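Local coordinates for sugar ABC transporter, sugar-binding protein (Streptococcus pneumoniae, PDB 2HEU), which probably binds raffinose-type sugars outside the cell and passes them to a membrane ABC transporter for uptake, at residues Asp173-Asn178 against Gly257-Thr262; Tyr180-Phe185 against Trp361-Trp366; Tyr198-Gln203 against Ala394-Met399; Met377-Val380 against Asp384-Gly387. All blocks are in the same frame, centred on the assembly; numbering follows the deposited sequence.

In the fold
Contact 2 is buried, contact 1 lies at the surface although only about 9 Å separates its centre from that of the chain, and contacts 3 and 4 are partly buried. Contacts 3 and 4 both use helix 385-396, one at each end. Contacts 2 and 3 use the successive helices 178-189 and 192-199, and they touch through Trp366, which meets Phe396. Contact 1 touches contact 4 through Leu177 and Met377, and contact 2 through Trp259 and Trp361. The chemistry changes with place. Contact 1 is a meeting of two indole rings, contact 2 a buried amide network, contact 3 mostly apolar with a flat guanidinium, and contact 4 a tyrosine edge against a capped helix start.

Contact 1: Asp173-Asn178 against Gly257-Thr262; sequences DAWTLN and GSWAIT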
loop_
_atom_site.group_PDB
_atom_site.type_symbol
_atom_site.label_atom_id
_atom_site.label_comp_id
_atom_site.label_asym_id
_atom_site.label_seq_id
_atom_site.Cartn_x
_atom_site.Cartn_y
_atom_site.Cartn_z
ATOM N N ASP A 173 -11.419 5.652 -12.698
ATOM C CA ASP A 173 -11.061 4.932 -11.540
ATOM C C ASP A 173 -10.263 5.852 -10.602
ATOM O O ASP A 173 -9.022 5.856 -10.555
ATOM C CB ASP A 173 -10.232 3.690 -11.897
ATOM C CG ASP A 173 -11.057 2.564 -12.460
ATOM O OD1 ASP A 173 -12.158 2.358 -11.908
ATOM O OD2 ASP A 173 -10.668 1.818 -13.280
ATOM N N ALA A 174 -11.017 6.636 -9.865
ATOM C CA ALA A 174 -10.446 7.673 -8.976
ATOM C C ALA A 174 -9.472 7.108 -7.958
ATOM O O ALA A 174 -8.534 7.809 -7.565
ATOM C CB ALA A 174 -11.607 8.392 -8.268
ATOM N N TRP A 175 -9.703 5.855 -7.500
ATOM C CA TRP A 175 -8.802 5.266 -6.495
ATOM C C TRP A 175 -7.369 5.319 -6.933
ATOM O O TRP A 175 -6.453 5.317 -6.092
ATOM C CB TRP A 175 -9.207 3.831 -6.180
ATOM C CG TRP A 175 -9.093 2.862 -7.306
ATOM C CD1 TRP A 175 -10.080 2.410 -8.149
ATOM C CD2 TRP A 175 -7.916 2.162 -7.707
ATOM N NE1 TRP A 175 -9.575 1.458 -9.020
ATOM C CE2 TRP A 175 -8.246 1.326 -8.766
ATOM C CE3 TRP A 175 -6.584 2.161 -7.274
ATOM C CZ2 TRP A 175 -7.290 0.436 -9.415
ATOM C CZ3 TRP A 175 -5.668 1.349 -7.920
ATOM C CH2 TRP A 175 -6.050 0.519 -8.969
ATOM N N THR A 176 -7.079 5.292 -8.229
ATOM C CA THR A 176 -5.738 5.280 -8.702
ATOM C C THR A 176 -4.873 6.465 -8.234
ATOM O O THR A 176 -3.654 6.337 -8.218
ATOM C CB THR A 176 -5.641 5.158 -10.264
ATOM O OG1 THR A 176 -6.240 6.315 -10.843
ATOM C CG2 THR A 176 -6.277 3.869 -10.795
ATOM N N LEU A 177 -5.532 7.574 -7.938
ATOM C CA LEU A 177 -4.845 8.792 -7.471
ATOM C C LEU A 177 -4.893 9.011 -5.955
ATOM O O LEU A 177 -4.418 10.032 -5.483
ATOM C CB LEU A 177 -5.380 10.032 -8.212
ATOM C CG LEU A 177 -5.111 10.045 -9.700
ATOM C CD1 LEU A 177 -5.609 11.356 -10.285
ATOM C CD2 LEU A 177 -3.639 9.797 -10.032
ATOM N N ASN A 178 -5.425 8.026 -5.221
ATOM C CA ASN A 178 -5.410 8.183 -3.739
ATOM C C ASN A 178 -3.977 8.386 -3.267
ATOM O O ASN A 178 -3.702 9.333 -2.512
ATOM C CB ASN A 178 -6.035 6.898 -3.158
ATOM C CG ASN A 178 -6.194 6.971 -1.689
ATOM O OD1 ASN A 178 -6.071 5.821 -1.044
ATOM N ND2 ASN A 178 -6.565 8.024 -1.122
ATOM N N GLY A 257 0.182 2.162 -7.480
ATOM C CA GLY A 257 0.830 1.401 -6.428
ATOM C C GLY A 257 1.744 0.349 -6.974
ATOM O O GLY A 257 1.749 -0.008 -8.159
ATOM N N SER A 258 2.513 -0.246 -6.043
ATOM C CA SER A 258 3.416 -1.361 -6.350
ATOM C C SER A 258 2.721 -2.570 -6.916
ATOM O O SER A 258 3.347 -3.383 -7.583
ATOM C CB SER A 258 4.153 -1.737 -5.024
ATOM O OG SER A 258 3.275 -1.953 -3.947
ATOM N N TRP A 259 1.420 -2.692 -6.614
ATOM C CA TRP A 259 0.618 -3.793 -7.113
ATOM C C TRP A 259 0.580 -3.803 -8.653
ATOM O O TRP A 259 0.337 -4.837 -9.277
ATOM C CB TRP A 259 -0.812 -3.738 -6.574
ATOM C CG TRP A 259 -1.481 -2.427 -6.733
ATOM C CD1 TRP A 259 -2.078 -1.927 -7.852
ATOM C CD2 TRP A 259 -1.586 -1.370 -5.744
ATOM N NE1 TRP A 259 -2.568 -0.646 -7.614
ATOM C CE2 TRP A 259 -2.260 -0.292 -6.343
ATOM C CE3 TRP A 259 -1.145 -1.242 -4.417
ATOM C CZ2 TRP A 259 -2.520 0.900 -5.634
ATOM C CZ3 TRP A 259 -1.394 -0.062 -3.717
ATOM C CH2 TRP A 259 -2.108 0.960 -4.323
ATOM N N ALA A 260 0.767 -2.660 -9.305
ATOM C CA ALA A 260 0.520 -2.525 -10.729
ATOM C C ALA A 260 1.549 -3.262 -11.593
ATOM O O ALA A 260 1.256 -3.581 -12.731
ATOM C CB ALA A 260 0.447 -1.052 -11.151
ATOM N N ILE A 261 2.743 -3.492 -11.067
ATOM C CA ILE A 261 3.801 -4.073 -11.906
ATOM C C ILE A 261 3.370 -5.444 -12.474
ATOM O O ILE A 261 3.713 -5.761 -13.621
ATOM C CB ILE A 261 5.144 -4.176 -11.163
ATOM C CG1 ILE A 261 6.276 -4.542 -12.113
ATOM C CG2 ILE A 261 5.082 -5.070 -9.944
ATOM C CD1 ILE A 261 6.465 -3.641 -13.337
ATOM N N THR A 262 2.618 -6.210 -11.733
ATOM C CA THR A 262 2.187 -7.508 -12.178
ATOM C C THR A 262 1.340 -7.384 -13.444
ATOM O O THR A 262 1.567 -8.064 -14.494
ATOM C CB THR A 262 1.335 -8.098 -11.039
ATOM O OG1 THR A 262 2.062 -8.013 -9.759
ATOM C CG2 THR A 262 0.975 -9.536 -11.347
#
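Trp175 and Trp259 carry this contact, which joins a 3-10 turn to a type I beta turn in a protein of the bacterial solute-binding family. CZ3 of Trp175 comes within 3.7 Å of NE1 of Trp259. The same CZ3 lies 3.9 Å from CZ2 of Trp259. NE1 of Trp259 sits at the edge of the Trp175 ring, near its plane. The two ring planes meet at an oblique 49°. The side chains run antiparallel where they pass. The CB bond of Trp175 does not aim at the beta turn, but the rotation about CA-CB (chi1 64°) brings the far end of its ring to Trp259. Tryptophans often stack on sugars in sugar-binding proteins; no sugar is present here to tell whether these two do.

The next shell probably helps to position the rings. CA of Gly257 packs toward the rim of one face of the Trp259 ring, 3.4 Å above its plane. CG2 of Thr176 lies toward the rim of one face of Trp175 in a similar way. Tyr239 meets both tryptophans. Ser258 OG bonds to Ala128 N, which ties the beta turn to the chain near strand 129-134. In the 3-10 turn, Asp173 O accepts two bonds from Thr176, from N at 3.1 Å and from OG1 at 2.8 Å.

Contact 2: Tyr180-Phe185 against Trp361-Trp366; sequences YNQLAF and WLQQYW
NE2 of Gln182 gives a 2.8 Å hydrogen bond to OE1 of Gln363, with an N-H...O angle of 173°. This amide joins helix 178-189 to the 3-10 turn that follows strand 358-360 in the solute-binding fold. The acceptor lies almost in the amide plane of Gln182, while the two amide planes stand 83° apart.

The other end of the amide is also held. Leu362 N donates to Gln182 OE1 at 2.9 Å, reaching the oxygen from above its carbonyl plane. Two bonds at opposite ends fix the rotation of a buried amide. The Gln182 chain is extended beyond CG (chi2 -166°), which carries the amide across to the turn.

Carbon atoms pack beside the amide. CG of Leu362 is 3.4 Å from Gln182 OE1. CD1 of Leu362 rests against CB and CG of Gln182, 4.0 Å from each. The Trp366 ring approaches NE2 obliquely, with CH2 3.8 Å away. Trp361 NE1 bonds to Asn127, and Trp366 NE1 to Asn196. The Trp361 ring presents its edge to the glutamine, at right angles to the amide plane, and its CE3 lies 3.4 Å from Gln182 OE1.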
loop_
_atom_site.group_PDB
_atom_site.type_symbol
_atom_site.label_atom_id
_atom_site.label_comp_id
_atom_site.label_asym_id
_atom_site.label_seq_id
_atom_site.Cartn_x
_atom_site.Cartn_y
_atom_site.Cartn_z
ATOM N N TYR A 180 -1.397 9.470 -4.857
ATOM C CA TYR A 180 -0.827 10.692 -5.403
ATOM C C TYR A 180 -1.183 11.877 -4.490
ATOM O O TYR A 180 -0.314 12.656 -4.105
ATOM C CB TYR A 180 -1.298 10.900 -6.821
ATOM C CG TYR A 180 -0.608 12.046 -7.516
ATOM C CD1 TYR A 180 0.481 11.867 -8.334
ATOM C CD2 TYR A 180 -1.039 13.352 -7.342
ATOM C CE1 TYR A 180 1.140 12.930 -8.922
ATOM C CE2 TYR A 180 -0.405 14.431 -7.912
ATOM C CZ TYR A 180 0.684 14.221 -8.700
ATOM O OH TYR A 180 1.385 15.244 -9.290
ATOM N N ASN A 181 -2.459 12.028 -4.198
ATOM C CA ASN A 181 -2.881 13.185 -3.402
ATOM C C ASN A 181 -2.480 13.025 -1.948
ATOM O O ASN A 181 -2.160 14.012 -1.270
ATOM C CB ASN A 181 -4.356 13.456 -3.597
ATOM C CG ASN A 181 -4.753 14.888 -3.184
ATOM O OD1 ASN A 181 -3.860 15.761 -3.082
ATOM N ND2 ASN A 181 -6.031 15.105 -3.012
ATOM N N GLN A 182 -2.483 11.806 -1.419
ATOM C CA GLN A 182 -1.950 11.653 -0.047
ATOM C C GLN A 182 -0.511 12.113 0.008
ATOM O O GLN A 182 -0.113 12.761 0.988
ATOM C CB GLN A 182 -2.104 10.213 0.437
ATOM C CG GLN A 182 -3.539 9.829 0.646
ATOM C CD GLN A 182 -3.710 8.551 1.430
ATOM O OE1 GLN A 182 -2.798 8.105 2.132
ATOM N NE2 GLN A 182 -4.881 7.976 1.337
ATOM N N LEU A 183 0.283 11.806 -0.993
ATOM C CA LEU A 183 1.705 12.203 -1.043
ATOM C C LEU A 183 1.855 13.710 -1.333
ATOM O O LEU A 183 2.816 14.321 -0.852
ATOM C CB LEU A 183 2.473 11.350 -1.996
ATOM C CG LEU A 183 2.671 9.918 -1.501
ATOM C CD1 LEU A 183 3.139 8.996 -2.629
ATOM C CD2 LEU A 183 3.623 9.881 -0.361
ATOM N N ALA A 184 0.927 14.294 -2.082
ATOM C CA ALA A 184 0.899 15.754 -2.213
ATOM C C ALA A 184 0.772 16.382 -0.846
ATOM O O ALA A 184 1.551 17.272 -0.452
ATOM C CB ALA A 184 -0.258 16.151 -3.131
ATOM N N PHE A 185 -0.214 15.937 -0.038
ATOM C CA PHE A 185 -0.361 16.498 1.292
ATOM C C PHE A 185 0.805 16.141 2.170
ATOM O O PHE A 185 1.240 16.988 2.992
ATOM C CB PHE A 185 -1.666 16.058 1.948
ATOM C CG PHE A 185 -2.873 16.803 1.458
ATOM C CD1 PHE A 185 -3.869 16.204 0.710
ATOM C CD2 PHE A 185 -3.040 18.147 1.785
ATOM C CE1 PHE A 185 -4.979 16.915 0.265
ATOM C CE2 PHE A 185 -4.119 18.876 1.351
ATOM C CZ PHE A 185 -5.111 18.251 0.596
ATOM N N TRP A 361 -0.681 4.565 4.863
ATOM C CA TRP A 361 -1.855 5.160 4.232
ATOM C C TRP A 361 -2.567 6.032 5.270
ATOM O O TRP A 361 -2.862 5.610 6.408
ATOM C CB TRP A 361 -2.819 4.067 3.770
ATOM C CG TRP A 361 -2.357 3.320 2.569
ATOM C CD1 TRP A 361 -1.989 2.009 2.479
ATOM C CD2 TRP A 361 -2.264 3.802 1.223
ATOM N NE1 TRP A 361 -1.643 1.660 1.203
ATOM C CE2 TRP A 361 -1.791 2.762 0.405
ATOM C CE3 TRP A 361 -2.582 5.033 0.637
ATOM C CZ2 TRP A 361 -1.589 2.965 -0.986
ATOM C CZ3 TRP A 361 -2.453 5.205 -0.698
ATOM C CH2 TRP A 361 -1.918 4.212 -1.492
ATOM N N LEU A 362 -2.966 7.256 4.854
ATOM C CA LEU A 362 -3.586 8.179 5.770
ATOM C C LEU A 362 -4.936 7.710 6.309
ATOM O O LEU A 362 -5.333 8.063 7.389
ATOM C CB LEU A 362 -3.721 9.566 5.140
ATOM C CG LEU A 362 -2.429 10.231 4.731
ATOM C CD1 LEU A 362 -2.748 11.608 4.108
ATOM C CD2 LEU A 362 -1.463 10.396 5.865
ATOM N N GLN A 363 -5.596 6.879 5.486
ATOM C CA GLN A 363 -6.953 6.368 5.862
ATOM C C GLN A 363 -6.855 5.380 7.032
ATOM O O GLN A 363 -7.915 4.982 7.520
ATOM C CB GLN A 363 -7.720 5.802 4.680
ATOM C CG GLN A 363 -7.211 4.501 4.121
ATOM C CD GLN A 363 -6.212 4.621 3.025
ATOM O OE1 GLN A 363 -5.610 5.691 2.867
ATOM N NE2 GLN A 363 -5.911 3.575 2.284
ATOM N N GLN A 364 -5.675 5.034 7.505
ATOM C CA GLN A 364 -5.543 4.401 8.832
ATOM C C GLN A 364 -6.419 5.097 9.850
ATOM O O GLN A 364 -6.910 4.466 10.753
ATOM C CB GLN A 364 -4.053 4.404 9.208
ATOM C CG GLN A 364 -3.754 3.719 10.556
ATOM C CD GLN A 364 -2.307 3.666 10.899
ATOM O OE1 GLN A 364 -1.871 2.613 11.521
ATOM N NE2 GLN A 364 -1.513 4.572 10.469
ATOM N N TYR A 365 -6.495 6.437 9.722
ATOM C CA TYR A 365 -7.173 7.296 10.723
ATOM C C TYR A 365 -8.396 8.037 10.150
ATOM O O TYR A 365 -8.789 9.056 10.671
ATOM C CB TYR A 365 -6.206 8.237 11.398
ATOM C CG TYR A 365 -5.169 7.492 12.177
ATOM C CD1 TYR A 365 -5.535 6.746 13.275
ATOM C CD2 TYR A 365 -3.843 7.503 11.799
ATOM C CE1 TYR A 365 -4.608 6.072 13.965
ATOM C CE2 TYR A 365 -2.901 6.797 12.511
ATOM C CZ TYR A 365 -3.278 6.101 13.586
ATOM O OH TYR A 365 -2.322 5.381 14.293
ATOM N N TRP A 366 -8.959 7.477 9.069
ATOM C CA TRP A 366 -10.176 7.990 8.489
ATOM C C TRP A 366 -11.310 6.994 8.592
ATOM O O TRP A 366 -11.052 5.778 8.744
ATOM C CB TRP A 366 -10.017 8.294 7.004
ATOM C CG TRP A 366 -8.922 9.286 6.600
ATOM C CD1 TRP A 366 -8.140 10.006 7.421
ATOM C CD2 TRP A 366 -8.500 9.551 5.256
ATOM N NE1 TRP A 366 -7.262 10.758 6.672
ATOM C CE2 TRP A 366 -7.435 10.488 5.357
ATOM C CE3 TRP A 366 -8.923 9.087 3.988
ATOM C CZ2 TRP A 366 -6.819 10.977 4.212
ATOM C CZ3 TRP A 366 -8.273 9.552 2.864
ATOM C CH2 TRP A 366 -7.215 10.492 3.007
#

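Contact 3: Tyr198-Gln203 against Ala394-Met399; sequences YLRYSQ and AFFNPM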
loop_
_atom_site.group_PDB
_atom_site.type_symbol
_atom_site.label_atom_id
_atom_site.label_comp_id
_atom_site.label_asym_id
_atom_site.label_seq_id
_atom_site.Cartn_x
_atom_site.Cartn_y
_atom_site.Cartn_z
ATOM N N TYR A 198 -3.306 18.281 9.457
ATOM C CA TYR A 198 -3.905 19.339 8.604
ATOM C C TYR A 198 -5.340 18.972 8.216
ATOM O O TYR A 198 -6.218 19.819 8.239
ATOM C CB TYR A 198 -3.058 19.614 7.409
ATOM C CG TYR A 198 -3.633 20.656 6.504
ATOM C CD1 TYR A 198 -3.619 21.978 6.864
ATOM C CD2 TYR A 198 -4.291 20.314 5.344
ATOM C CE1 TYR A 198 -4.221 22.938 6.084
ATOM C CE2 TYR A 198 -4.889 21.253 4.548
ATOM C CZ TYR A 198 -4.889 22.574 4.930
ATOM O OH TYR A 198 -5.484 23.490 4.120
ATOM N N LEU A 199 -5.551 17.720 7.802
ATOM C CA LEU A 199 -6.811 17.309 7.179
ATOM C C LEU A 199 -7.826 16.820 8.162
ATOM O O LEU A 199 -8.973 17.261 8.204
ATOM C CB LEU A 199 -6.528 16.195 6.188
ATOM C CG LEU A 199 -5.699 16.567 4.972
ATOM C CD1 LEU A 199 -5.371 15.307 4.142
ATOM C CD2 LEU A 199 -6.497 17.572 4.063
ATOM N N ARG A 200 -7.433 15.846 8.986
ATOM C CA ARG A 200 -8.305 14.972 9.748
ATOM C C ARG A 200 -8.509 15.453 11.202
ATOM O O ARG A 200 -9.596 15.330 11.740
ATOM C CB ARG A 200 -7.731 13.545 9.750
ATOM C CG ARG A 200 -8.299 12.542 10.817
ATOM C CD ARG A 200 -9.731 12.219 10.549
ATOM N NE ARG A 200 -10.238 11.361 11.643
ATOM C CZ ARG A 200 -10.686 11.793 12.775
ATOM N NH1 ARG A 200 -10.819 13.075 13.027
ATOM N NH2 ARG A 200 -11.164 10.938 13.639
ATOM N N TYR A 201 -7.411 15.989 11.803
ATOM C CA TYR A 201 -7.449 16.342 13.202
ATOM C C TYR A 201 -7.572 17.832 13.447
ATOM O O TYR A 201 -7.573 18.274 14.599
ATOM C CB TYR A 201 -6.333 15.740 13.959
ATOM C CG TYR A 201 -6.378 14.221 13.948
ATOM C CD1 TYR A 201 -7.431 13.554 14.578
ATOM C CD2 TYR A 201 -5.383 13.456 13.359
ATOM C CE1 TYR A 201 -7.455 12.160 14.654
ATOM C CE2 TYR A 201 -5.366 12.062 13.405
ATOM C CZ TYR A 201 -6.436 11.423 14.112
ATOM O OH TYR A 201 -6.418 10.056 14.166
ATOM N N SER A 202 -7.625 18.609 12.378
ATOM C CA SER A 202 -7.911 20.043 12.434
ATOM C C SER A 202 -9.374 20.258 12.822
ATOM O O SER A 202 -10.180 19.320 12.882
ATOM C CB SER A 202 -7.530 20.661 11.120
ATOM O OG SER A 202 -8.231 19.966 10.077
ATOM N N GLN A 203 -9.796 21.527 13.005
ATOM C CA GLN A 203 -11.143 21.829 13.313
ATOM C C GLN A 203 -12.056 21.599 12.136
ATOM O O GLN A 203 -11.626 21.636 10.989
ATOM C CB GLN A 203 -11.266 23.298 13.777
ATOM C CG GLN A 203 -10.618 23.540 15.124
ATOM C CD GLN A 203 -11.488 22.972 16.143
ATOM O OE1 GLN A 203 -12.538 23.517 16.505
ATOM N NE2 GLN A 203 -11.163 21.851 16.513
ATOM N N ALA A 394 -16.162 18.712 3.411
ATOM C CA ALA A 394 -17.345 17.883 3.501
ATOM C C ALA A 394 -17.011 16.478 3.898
ATOM O O ALA A 394 -17.740 15.827 4.644
ATOM C CB ALA A 394 -18.132 17.916 2.184
ATOM N N PHE A 395 -15.871 15.978 3.397
ATOM C CA PHE A 395 -15.417 14.607 3.701
ATOM C C PHE A 395 -14.889 14.472 5.107
ATOM O O PHE A 395 -15.196 13.501 5.789
ATOM C CB PHE A 395 -14.323 14.252 2.664
ATOM C CG PHE A 395 -13.654 12.933 2.906
ATOM C CD1 PHE A 395 -14.379 11.761 2.918
ATOM C CD2 PHE A 395 -12.285 12.872 3.129
ATOM C CE1 PHE A 395 -13.735 10.533 3.115
ATOM C CE2 PHE A 395 -11.666 11.665 3.330
ATOM C CZ PHE A 395 -12.358 10.508 3.317
ATOM N N PHE A 396 -14.080 15.445 5.578
ATOM C CA PHE A 396 -13.466 15.317 6.888
ATOM C C PHE A 396 -14.355 15.804 7.991
ATOM O O PHE A 396 -14.219 15.303 9.150
ATOM C CB PHE A 396 -12.082 16.004 6.930
ATOM C CG PHE A 396 -11.033 15.249 6.150
ATOM C CD1 PHE A 396 -10.611 13.989 6.606
ATOM C CD2 PHE A 396 -10.496 15.738 4.977
ATOM C CE1 PHE A 396 -9.690 13.253 5.909
ATOM C CE2 PHE A 396 -9.560 15.012 4.259
ATOM C CZ PHE A 396 -9.178 13.758 4.739
ATOM N N ASN A 397 -15.269 16.737 7.766
ATOM C CA ASN A 397 -16.107 17.251 8.862
ATOM C C ASN A 397 -16.783 16.144 9.640
ATOM O O ASN A 397 -16.803 16.244 10.892
ATOM C CB ASN A 397 -17.131 18.266 8.334
ATOM C CG ASN A 397 -16.515 19.628 8.055
ATOM O OD1 ASN A 397 -15.420 19.982 8.518
ATOM N ND2 ASN A 397 -17.295 20.427 7.370
ATOM N N PRO A 398 -17.410 15.142 9.044
ATOM C CA PRO A 398 -18.116 14.127 9.858
ATOM C C PRO A 398 -17.169 13.377 10.787
ATOM O O PRO A 398 -17.602 12.830 11.814
ATOM C CB PRO A 398 -18.788 13.236 8.845
ATOM C CG PRO A 398 -18.930 14.113 7.637
ATOM C CD PRO A 398 -17.654 14.943 7.606
ATOM N N MET A 399 -15.895 13.268 10.431
ATOM C CA MET A 399 -14.912 12.538 11.228
ATOM C C MET A 399 -14.569 13.326 12.461
ATOM O O MET A 399 -13.980 12.744 13.414
ATOM C CB MET A 399 -13.687 12.229 10.449
ATOM C CG MET A 399 -13.978 11.556 9.074
ATOM S SD MET A 399 -12.470 10.974 8.339
ATOM C CE MET A 399 -13.023 10.761 6.619
#
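Phe396 lays one ring face over Leu199. CB of Leu199 is 4.0 Å from the ring centroid and 21° off the normal, a CH-pi contact. CD2 of Leu199 adds a touch at CE2 of the ring. The opposite face of Phe396 is covered by CD2 of Phe395. The ring is thus sandwiched, and Trp366 meets it edge-to-face. The backbone also takes part. Leu199 O lies 3.5 Å from CG of Phe396. Leu199 O also takes a hydrogen bond from Lys400 NZ.

The contact brings the end of helix 192-199 against the end of helix 385-396, near the C-terminus of the chain. Arg200 and Met399 form its second half. The arginine chain turns about the CB-CG bond (chi2 67°), which directs its end towards the methionine. CD of Arg200 touches SD of Met399 at 3.7 Å. The guanidinium lies flat between two groups. Met399 CB lies over the rim of one face, Tyr201 CE1 over the centre of the other, 3.7 Å above the plane. Met399 O also sits over a face, 3.2 Å from NH1 of Arg200, but the angle is too poor for a hydrogen bond.

Arg200 NE donates a hydrogen bond to Tyr365 O, in the loop of contact 2. Where the two helix ends meet, then, the pairing probably rests mostly on ring and guanidinium faces, while charge probably adds a weaker, undirected attraction to Met399 O.

Contact 4: Met377-Val380 against Asp384-Gly387; sequences MNYV and DKQG
Tyr379 reaches from helix 370-382 to the start of helix 385-396, two successive helices joined by a short turn. Its CB bond points neither towards nor away from the second helix, but the ring comes nearer. CG lies opposite the backbone N about the first bond (chi1 -179°), and the ring turns its edge to the turn. CD1 meets Asp384 O at 3.6 Å. CE1, the next atom, lies 3.8 Å from Lys385 N. Both backbone atoms sit near the ring plane, so the tyrosine is met along its rim. CZ then passes CG of Lys385. At the tip, OH touches the same CG at 3.6 Å and CE at 3.7 Å.

The lysine crosses the tyrosine at a slant, and its CG and CE lie beside the hydroxyl in the conformer given. The main polar partner of Tyr379 OH is Asp222, beyond these two helices. A water links it to Lys385 as well. This water donates to Tyr379 OH at 3.2 Å and accepts from Lys385 NZ at 2.8 Å. The lysine has two conformers, so this bridge and the CE contact are tentative. Ile218 and Met221 of helix 212-222 also pack on Tyr379.

Asp384 is the N-cap of helix 385-396. Gly387 N donates to Asp384 OD1 at 2.9 Å, with an N-H...O angle of 159°, from well above the carboxylate plane.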
loop_
_atom_site.group_PDB
_atom_site.type_symbol
_atom_site.label_atom_id
_atom_site.label_comp_id
_atom_site.label_asym_id
_atom_site.label_seq_id
_atom_site.Cartn_x
_atom_site.Cartn_y
_atom_site.Cartn_z
ATOM N N MET A 377 -9.842 12.992 -8.102
ATOM C CA MET A 377 -9.993 12.837 -9.553
ATOM C C MET A 377 -10.876 13.963 -10.089
ATOM O O MET A 377 -10.654 14.436 -11.217
ATOM C CB MET A 377 -10.567 11.473 -9.875
ATOM C CG MET A 377 -10.560 11.154 -11.382
ATOM S SD MET A 377 -8.932 11.161 -12.141
ATOM C CE MET A 377 -8.298 9.593 -11.575
ATOM N N ASN A 378 -11.883 14.387 -9.336
ATOM C CA ASN A 378 -12.758 15.475 -9.842
ATOM C C ASN A 378 -11.974 16.740 -9.994
ATOM O O ASN A 378 -12.286 17.535 -10.890
ATOM C CB ASN A 378 -13.938 15.700 -8.893
ATOM C CG ASN A 378 -15.012 14.672 -9.017
ATOM O OD1 ASN A 378 -14.907 13.756 -9.825
ATOM N ND2 ASN A 378 -16.024 14.683 -8.161
ATOM N N TYR A 379 -10.956 16.986 -9.185
ATOM C CA TYR A 379 -10.089 18.135 -9.404
ATOM C C TYR A 379 -9.293 17.985 -10.688
ATOM O O TYR A 379 -9.155 18.929 -11.472
ATOM C CB TYR A 379 -9.155 18.390 -8.195
ATOM C CG TYR A 379 -8.295 19.606 -8.433
ATOM C CD1 TYR A 379 -8.857 20.875 -8.357
ATOM C CD2 TYR A 379 -6.990 19.507 -8.799
ATOM C CE1 TYR A 379 -8.136 22.006 -8.681
ATOM C CE2 TYR A 379 -6.212 20.616 -9.106
ATOM C CZ TYR A 379 -6.818 21.890 -9.063
ATOM O OH TYR A 379 -6.136 23.009 -9.404
ATOM N N VAL A 380 -8.728 16.810 -10.938
ATOM C CA VAL A 380 -8.018 16.600 -12.223
ATOM C C VAL A 380 -8.986 16.884 -13.384
ATOM O O VAL A 380 -8.582 17.522 -14.355
ATOM C CB VAL A 380 -7.379 15.238 -12.275
ATOM C CG1 VAL A 380 -6.646 15.045 -13.630
ATOM C CG2 VAL A 380 -6.414 15.032 -11.122
ATOM N N ASP A 384 -11.431 22.778 -10.381
ATOM C CA ASP A 384 -12.191 23.674 -9.482
ATOM C C ASP A 384 -11.524 23.655 -8.081
ATOM O O ASP A 384 -11.747 22.729 -7.291
ATOM C CB ASP A 384 -13.644 23.265 -9.449
ATOM C CG ASP A 384 -14.472 24.174 -8.580
ATOM O OD1 ASP A 384 -13.945 25.036 -7.897
ATOM O OD2 ASP A 384 -15.704 23.900 -8.613
ATOM N N LYS A 385 -10.690 24.625 -7.801
ATOM C CA LYS A 385 -9.939 24.648 -6.524
ATOM C C LYS A 385 -10.828 24.822 -5.327
ATOM O O LYS A 385 -10.715 24.073 -4.365
ATOM C CB LYS A 385 -8.839 25.737 -6.588
ATOM C CG LYS A 385 -7.915 25.653 -7.765
ATOM C CD LYS A 385 -6.926 26.765 -7.709
ATOM C CE LYS A 385 -5.782 26.619 -8.627
ATOM N NZ LYS A 385 -6.207 27.085 -10.023
ATOM N N GLN A 386 -11.700 25.841 -5.347
ATOM C CA GLN A 386 -12.612 26.022 -4.225
ATOM C C GLN A 386 -13.481 24.783 -4.047
ATOM O O GLN A 386 -13.793 24.387 -2.919
ATOM C CB GLN A 386 -13.432 27.297 -4.401
ATOM C CG GLN A 386 -14.309 27.575 -3.141
ATOM C CD GLN A 386 -13.417 27.947 -1.953
ATOM O OE1 GLN A 386 -13.479 27.204 -0.914
ATOM N NE2 GLN A 386 -12.658 28.950 -2.035
ATOM N N GLY A 387 -13.947 24.196 -5.138
ATOM C CA GLY A 387 -14.742 23.009 -5.055
ATOM C C GLY A 387 -14.018 21.878 -4.350
ATOM O O GLY A 387 -14.578 21.136 -3.568
HETATM O O HOH W 1 -7.416 25.033 -11.503
#